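Local structure of angiogenin-1 (Salmo salar, 7BFK) at residues Tyr7-Lys12 against Pro112-Gly117. The protein probably cleaves RNA as a secreted endonuclease of the pancreatic ribonuclease family. Sequence-based numbering, arbitrary orientation.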
# COMPACT_ATOMS: atom_id res chain seq x y z
N TYR A 7 -11.78 2.22 -0.89
CA TYR A 7 -11.18 1.27 -1.85
C TYR A 7 -10.38 2.08 -2.88
O TYR A 7 -9.23 1.73 -3.13
CB TYR A 7 -12.23 0.37 -2.50
CG TYR A 7 -11.66 -0.58 -3.51
CD1 TYR A 7 -10.47 -1.25 -3.27
CD2 TYR A 7 -12.30 -0.82 -4.72
CE1 TYR A 7 -9.93 -2.13 -4.19
CE2 TYR A 7 -11.79 -1.71 -5.64
CZ TYR A 7 -10.60 -2.37 -5.38
OH TYR A 7 -10.07 -3.24 -6.29
N ASN A 8 -10.98 3.14 -3.45
CA ASN A 8 -10.25 4.01 -4.41
C ASN A 8 -9.00 4.58 -3.73
O ASN A 8 -7.93 4.63 -4.37
CB ASN A 8 -11.13 5.15 -4.96
CG ASN A 8 -12.19 4.63 -5.90
OD1 ASN A 8 -13.19 4.05 -5.48
ND2 ASN A 8 -11.95 4.83 -7.19
N HIS A 9 -9.14 5.02 -2.48
CA HIS A 9 -8.00 5.57 -1.71
C HIS A 9 -6.92 4.47 -1.57
O HIS A 9 -5.75 4.76 -1.77
CB HIS A 9 -8.49 6.09 -0.36
CG HIS A 9 -7.59 7.13 0.23
ND1 HIS A 9 -6.25 7.22 -0.11
CD2 HIS A 9 -7.81 8.07 1.17
CE1 HIS A 9 -5.69 8.19 0.57
NE2 HIS A 9 -6.62 8.73 1.38
N PHE A 10 -7.33 3.25 -1.25
CA PHE A 10 -6.41 2.09 -1.08
C PHE A 10 -5.65 1.85 -2.38
O PHE A 10 -4.42 1.76 -2.35
CB PHE A 10 -7.19 0.85 -0.66
CG PHE A 10 -6.33 -0.38 -0.55
CD1 PHE A 10 -5.99 -1.12 -1.67
CD2 PHE A 10 -5.82 -0.77 0.69
CE1 PHE A 10 -5.15 -2.22 -1.56
CE2 PHE A 10 -5.00 -1.89 0.79
CZ PHE A 10 -4.67 -2.61 -0.32
N LEU A 11 -6.35 1.80 -3.52
CA LEU A 11 -5.70 1.58 -4.83
C LEU A 11 -4.68 2.68 -5.10
O LEU A 11 -3.56 2.35 -5.52
CB LEU A 11 -6.77 1.53 -5.92
CG LEU A 11 -7.74 0.37 -5.84
CD1 LEU A 11 -8.76 0.46 -6.97
CD2 LEU A 11 -6.99 -0.97 -5.91
N LYS A 12 -5.04 3.95 -4.88
CA LYS A 12 -4.14 5.10 -5.13
C LYS A 12 -2.89 4.98 -4.26
O LYS A 12 -1.80 5.19 -4.75
CB LYS A 12 -4.84 6.43 -4.82
CG LYS A 12 -5.88 6.92 -5.82
CD LYS A 12 -6.70 8.09 -5.25
CE LYS A 12 -7.98 8.40 -6.00
NZ LYS A 12 -7.76 9.30 -7.15
N PRO A 112 -10.92 -3.90 -0.07
CA PRO A 112 -9.69 -3.55 0.62
C PRO A 112 -9.80 -2.08 1.04
O PRO A 112 -10.30 -1.29 0.24
CB PRO A 112 -8.59 -3.72 -0.44
CG PRO A 112 -9.18 -4.74 -1.40
CD PRO A 112 -10.67 -4.47 -1.41
N VAL A 113 -9.35 -1.74 2.24
CA VAL A 113 -9.39 -0.35 2.79
C VAL A 113 -8.15 -0.08 3.63
O VAL A 113 -7.56 -1.02 4.15
CB VAL A 113 -10.67 -0.13 3.63
CG1 VAL A 113 -11.90 -0.11 2.76
CG2 VAL A 113 -10.82 -1.18 4.73
N HIS A 114 -7.81 1.20 3.77
CA HIS A 114 -6.74 1.72 4.66
C HIS A 114 -7.33 2.94 5.40
O HIS A 114 -7.87 3.83 4.72
CB HIS A 114 -5.45 2.05 3.88
CG HIS A 114 -5.56 3.31 3.08
ND1 HIS A 114 -5.20 4.54 3.59
CD2 HIS A 114 -6.02 3.54 1.83
CE1 HIS A 114 -5.41 5.47 2.68
NE2 HIS A 114 -5.92 4.88 1.60
N TYR A 115 -7.28 2.94 6.72
CA TYR A 115 -7.87 4.01 7.57
C TYR A 115 -6.79 5.03 7.95
O TYR A 115 -5.92 4.70 8.78
CB TYR A 115 -8.55 3.39 8.79
CG TYR A 115 -9.73 2.51 8.48
CD1 TYR A 115 -10.82 3.02 7.78
CD2 TYR A 115 -9.80 1.20 8.91
CE1 TYR A 115 -11.93 2.24 7.50
CE2 TYR A 115 -10.90 0.40 8.64
CZ TYR A 115 -11.97 0.93 7.94
OH TYR A 115 -13.07 0.16 7.66
N ASP A 116 -6.86 6.22 7.35
CA ASP A 116 -5.99 7.40 7.62
C ASP A 116 -4.71 7.36 6.77
O ASP A 116 -3.94 8.34 6.84
CB ASP A 116 -5.63 7.50 9.11
CG ASP A 116 -6.71 8.17 9.95
OD1 ASP A 116 -7.42 9.04 9.40
OD2 ASP A 116 -6.82 7.82 11.14
N GLY A 117 -4.48 6.28 6.02
CA GLY A 117 -3.27 6.12 5.20
C GLY A 117 -2.02 6.59 5.95
O GLY A 117 -1.05 6.99 5.28
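F10 stands on P112 and has H114 beside it. Its CG is anti to the backbone N (chi1 177°), so the ring hangs from helix 5-14 onto P112 of strand 111-113. P112 CB lies over one ring face, 3.8 Å from the F10 ring centroid and almost on the ring normal: a CH-pi contact. The two side chains cross at about a right angle. The other end of the proline ring serves Y7. P112 CD sits 3.7 Å from Y7 CE1, and these two side chains run alongside each other, pointing the same way. Between Y7 and F10 the carbonyl P112 O is buried and has no hydrogen-bonding partner. What it does meet is a CA-H...O contact, with Y7 CA 3.4 Å from P112 O.

H114 reaches the helix at H9 and F10. Its CG takes the crowded position between backbone N and carbonyl carbon (chi1 75°). The ring edge then faces the helix, with H114 CD2 3.3 Å from F10 CA. The same ring makes a T-shaped pair with H9, planes at 87°. The H114 edge is turned to the H9 face, and H114 CE1 lies 3.4 Å above the H9 ring plane, over its centre. H114 NE2 is 2.9 Å from H9 ND1.

V54 of helix 51-55, I105 and I121 also touch F10, and the H14 ring meets it. An alanine at F10 would remove the ring under P112 CB and would probably loosen the helix from the strand. The arrangement is that of the pancreatic ribonuclease fold, where the N-terminal helix packs against a strand near the C-terminus. H14 and H114 probably match the family's catalytic histidines, and F10 lies next to both of them, in the hydrophobic core.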